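Mec-8 protein (Caenorhabditis elegans, PDB 6DG0) probably binds single-stranded RNA as a nuclear splicing factor, its C-terminal RNA recognition motif being captured here on a short AGCACA DNA strand. Local coordinates at residues G22-F27 with L74-A79. The protein carries 2 engineered substitutions. Sequence-based numbering, arbitrary orientation.
Sequences GVFKAF and LRIEYA. With nucleotides of chain D.
F24 on helix 17-24 and I76 on strand 75-78 meet from opposite directions, the ring offering its edge: I76 CD1 lies near the ring plane, 4.0 Å from F24 CE2. L74 CD1 reaches the same ring obliquely, 4.3 Å from F24 CZ. With CG anti to the carbonyl carbon (chi1 -67°), the F24 ring is directed into the core, where V8, F30 and L61 also pack on it. R75 and E77, one residue on from L74 and I76, leave the strand on the other side and read guanine DG2 of chain D from two edges. R75, its chain bent at chi3, donates hydrogen bonds from NE to DG2 O6 (3.0 Å) and from NH2 to DG2 N7 (2.9 Å, 164°), N7 lying in the guanidinium plane, while adenine DA1 of chain D covers one guanidinium face, its C6 3.2 Å above the plane. Trimmed to an alanine, the position would probably lose both donors to guanine O6 and N7, along with the flat group that the adenine overlies. E77 takes up the other edge: OE2 accepts from both DG2 N1 (2.7 Å) and N2, and OE1 accepts from N4 of DC3 of chain D (2.8 Å), which also bonds to Y78 O. A four-stranded antiparallel sheet packed on helices by one face and presenting the other to nucleic acid is characteristic of the RNA recognition motif; here edge strand 75-78 takes part in both.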
loop_
_atom_site.group_PDB
_atom_site.type_symbol
_atom_site.label_atom_id
_atom_site.label_comp_id
_atom_site.label_asym_id
_atom_site.label_seq_id
_atom_site.Cartn_x
_atom_site.Cartn_y
_atom_site.Cartn_z
ATOM N N GLY A 22 -4.761 -6.082 6.553
ATOM C CA GLY A 22 -5.339 -7.347 6.133
ATOM C C GLY A 22 -5.236 -7.589 4.637
ATOM O O GLY A 22 -5.116 -8.730 4.191
ATOM N N VAL A 23 -5.290 -6.514 3.856
ATOM C CA VAL A 23 -5.167 -6.613 2.405
ATOM C C VAL A 23 -3.761 -7.001 1.953
ATOM O O VAL A 23 -3.584 -7.924 1.157
ATOM C CB VAL A 23 -5.541 -5.275 1.724
ATOM C CG1 VAL A 23 -5.253 -5.328 0.229
ATOM C CG2 VAL A 23 -6.995 -4.929 1.983
ATOM N N PHE A 24 -2.765 -6.284 2.467
ATOM C CA PHE A 24 -1.377 -6.456 2.045
ATOM C C PHE A 24 -0.606 -7.544 2.800
ATOM O O PHE A 24 0.351 -8.108 2.266
ATOM C CB PHE A 24 -0.646 -5.114 2.153
ATOM C CG PHE A 24 -1.144 -4.082 1.177
ATOM C CD1 PHE A 24 -2.250 -3.304 1.475
ATOM C CD2 PHE A 24 -0.512 -3.896 -0.042
ATOM C CE1 PHE A 24 -2.718 -2.363 0.577
ATOM C CE2 PHE A 24 -0.974 -2.954 -0.943
ATOM C CZ PHE A 24 -2.077 -2.185 -0.632
ATOM N N LYS A 25 -1.015 -7.839 4.032
ATOM C CA LYS A 25 -0.357 -8.879 4.826
ATOM C C LYS A 25 -0.600 -10.269 4.240
ATOM O O LYS A 25 0.119 -11.217 4.549
ATOM C CB LYS A 25 -0.846 -8.834 6.276
ATOM C CG LYS A 25 0.048 -9.526 7.286
ATOM C CD LYS A 25 -0.543 -9.391 8.682
ATOM C CE LYS A 25 0.352 -10.013 9.740
ATOM N NZ LYS A 25 1.689 -9.363 9.789
ATOM N N ALA A 26 -1.609 -10.381 3.381
ATOM C CA ALA A 26 -1.945 -11.650 2.746
ATOM C C ALA A 26 -0.892 -12.082 1.730
ATOM O O ALA A 26 -0.911 -13.215 1.252
ATOM C CB ALA A 26 -3.310 -11.556 2.076
ATOM N N PHE A 27 0.019 -11.172 1.397
ATOM C CA PHE A 27 1.068 -11.463 0.428
ATOM C C PHE A 27 2.440 -11.593 1.080
ATOM O O PHE A 27 2.759 -10.885 2.036
ATOM C CB PHE A 27 1.087 -10.389 -0.658
ATOM C CG PHE A 27 -0.133 -10.404 -1.525
ATOM C CD1 PHE A 27 -1.281 -9.739 -1.134
ATOM C CD2 PHE A 27 -0.144 -11.108 -2.715
ATOM C CE1 PHE A 27 -2.414 -9.766 -1.920
ATOM C CE2 PHE A 27 -1.275 -11.140 -3.505
ATOM C CZ PHE A 27 -2.410 -10.463 -3.110
ATOM N N LEU A 74 -7.878 0.194 -6.113
ATOM C CA LEU A 74 -6.630 0.750 -5.606
ATOM C C LEU A 74 -5.627 1.034 -6.721
ATOM O O LEU A 74 -5.447 0.220 -7.625
ATOM C CB LEU A 74 -6.004 -0.204 -4.589
ATOM C CG LEU A 74 -6.727 -0.381 -3.253
ATOM C CD1 LEU A 74 -5.910 -1.268 -2.327
ATOM C CD2 LEU A 74 -7.030 0.964 -2.603
ATOM N N ARG A 75 -4.974 2.191 -6.651
ATOM C CA ARG A 75 -3.912 2.516 -7.597
ATOM C C ARG A 75 -2.563 2.462 -6.892
ATOM O O ARG A 75 -2.279 3.259 -5.996
ATOM C CB ARG A 75 -4.133 3.891 -8.235
ATOM C CG ARG A 75 -5.367 3.972 -9.120
ATOM C CD ARG A 75 -5.512 5.340 -9.780
ATOM N NE ARG A 75 -5.476 6.444 -8.825
ATOM C CZ ARG A 75 -6.552 6.964 -8.243
ATOM N NH1 ARG A 75 -7.758 6.486 -8.521
ATOM N NH2 ARG A 75 -6.426 7.974 -7.394
ATOM N N ILE A 76 -1.731 1.512 -7.309
ATOM C CA ILE A 76 -0.455 1.267 -6.652
ATOM C C ILE A 76 0.744 1.534 -7.558
ATOM O O ILE A 76 0.772 1.107 -8.713
ATOM C CB ILE A 76 -0.369 -0.185 -6.140
ATOM C CG1 ILE A 76 -1.627 -0.549 -5.348
ATOM C CG2 ILE A 76 0.883 -0.386 -5.297
ATOM C CD1 ILE A 76 -1.614 -1.962 -4.796
ATOM N N GLU A 77 1.732 2.242 -7.019
ATOM C CA GLU A 77 2.990 2.490 -7.716
ATOM C C GLU A 77 4.159 2.132 -6.811
ATOM O O GLU A 77 3.986 1.950 -5.606
ATOM C CB GLU A 77 3.106 3.953 -8.143
ATOM C CG GLU A 77 1.946 4.481 -8.958
ATOM C CD GLU A 77 2.062 5.969 -9.215
ATOM O OE1 GLU A 77 3.067 6.574 -8.777
ATOM O OE2 GLU A 77 1.150 6.537 -9.851
ATOM N N TYR A 78 5.350 2.029 -7.392
ATOM C CA TYR A 78 6.564 1.996 -6.591
ATOM C C TYR A 78 6.728 3.356 -5.923
ATOM O O TYR A 78 6.560 4.390 -6.573
ATOM C CB TYR A 78 7.800 1.680 -7.439
ATOM C CG TYR A 78 7.871 0.273 -7.993
ATOM C CD1 TYR A 78 8.047 -0.822 -7.156
ATOM C CD2 TYR A 78 7.810 0.046 -9.363
ATOM C CE1 TYR A 78 8.126 -2.107 -7.666
ATOM C CE2 TYR A 78 7.894 -1.231 -9.881
ATOM C CZ TYR A 78 8.050 -2.304 -9.031
ATOM O OH TYR A 78 8.131 -3.577 -9.545
ATOM N N ALA A 79 7.053 3.363 -4.634
ATOM C CA ALA A 79 7.320 4.620 -3.942
ATOM C C ALA A 79 8.614 5.222 -4.471
ATOM O O ALA A 79 9.506 4.498 -4.917
ATOM C CB ALA A 79 7.398 4.405 -2.439
ATOM P P DG D 2 1.327 13.666 -10.235
ATOM O OP1 DG D 2 1.819 15.058 -10.316
ATOM O OP2 DG D 2 2.245 12.539 -10.518
ATOM O "O5'" DG D 2 0.702 13.479 -8.778
ATOM C "C5'" DG D 2 -0.028 14.549 -8.192
ATOM C "C4'" DG D 2 -0.719 14.091 -6.928
ATOM O "O4'" DG D 2 -1.826 13.252 -7.280
ATOM C "C3'" DG D 2 0.133 13.231 -6.016
ATOM O "O3'" DG D 2 0.892 14.059 -5.134
ATOM C "C2'" DG D 2 -0.909 12.394 -5.259
ATOM C "C1'" DG D 2 -2.135 12.416 -6.190
ATOM N N9 DG D 2 -2.520 11.105 -6.715
ATOM C C8 DG D 2 -3.774 10.547 -6.689
ATOM N N7 DG D 2 -3.832 9.368 -7.242
ATOM C C5 DG D 2 -2.535 9.128 -7.673
ATOM C C6 DG D 2 -1.991 8.006 -8.344
ATOM O O6 DG D 2 -2.571 6.972 -8.702
ATOM N N1 DG D 2 -0.632 8.166 -8.595
ATOM C C2 DG D 2 0.110 9.269 -8.243
ATOM N N2 DG D 2 1.409 9.241 -8.570
ATOM N N3 DG D 2 -0.387 10.327 -7.614
ATOM C C4 DG D 2 -1.711 10.188 -7.360
ATOM O "O5'" DA D 1 -0.670 10.394 -13.713
ATOM C "C5'" DA D 1 -1.442 11.552 -14.015
ATOM C "C4'" DA D 1 -1.345 12.593 -12.905
ATOM O "O4'" DA D 1 -2.598 12.656 -12.195
ATOM C "C3'" DA D 1 -0.304 12.331 -11.835
ATOM O "O3'" DA D 1 0.069 13.573 -11.231
ATOM C "C2'" DA D 1 -1.066 11.417 -10.865
ATOM C "C1'" DA D 1 -2.518 11.902 -11.001
ATOM N N9 DA D 1 -3.486 10.816 -11.138
ATOM C C8 DA D 1 -3.374 9.717 -11.945
ATOM N N7 DA D 1 -4.410 8.916 -11.898
ATOM C C5 DA D 1 -5.273 9.540 -11.014
ATOM C C6 DA D 1 -6.553 9.195 -10.539
ATOM N N6 DA D 1 -7.200 8.087 -10.915
ATOM N N1 DA D 1 -7.141 10.031 -9.660
ATOM C C2 DA D 1 -6.489 11.139 -9.290
ATOM N N3 DA D 1 -5.286 11.572 -9.670
ATOM C C4 DA D 1 -4.725 10.718 -10.542
ATOM P P DC D 3 2.417 13.685 -4.788
ATOM O OP1 DC D 3 2.941 14.727 -3.880
ATOM O OP2 DC D 3 3.107 13.408 -6.068
ATOM O "O5'" DC D 3 2.311 12.303 -3.988
ATOM C "C5'" DC D 3 1.768 12.279 -2.667
ATOM C "C4'" DC D 3 2.757 11.679 -1.677
ATOM O "O4'" DC D 3 3.062 10.314 -2.066
ATOM C "C3'" DC D 3 4.104 12.389 -1.577
ATOM O "O3'" DC D 3 4.602 12.286 -0.251
ATOM C "C2'" DC D 3 4.969 11.604 -2.556
ATOM C "C1'" DC D 3 4.438 10.190 -2.369
ATOM N N1 DC D 3 4.575 9.342 -3.584
ATOM C C2 DC D 3 5.629 8.429 -3.673
ATOM O O2 DC D 3 6.432 8.343 -2.735
ATOM N N3 DC D 3 5.742 7.663 -4.786
ATOM C C4 DC D 3 4.856 7.788 -5.776
ATOM N N4 DC D 3 5.010 7.011 -6.852
ATOM C C5 DC D 3 3.776 8.716 -5.705
ATOM C C6 DC D 3 3.674 9.466 -4.602
#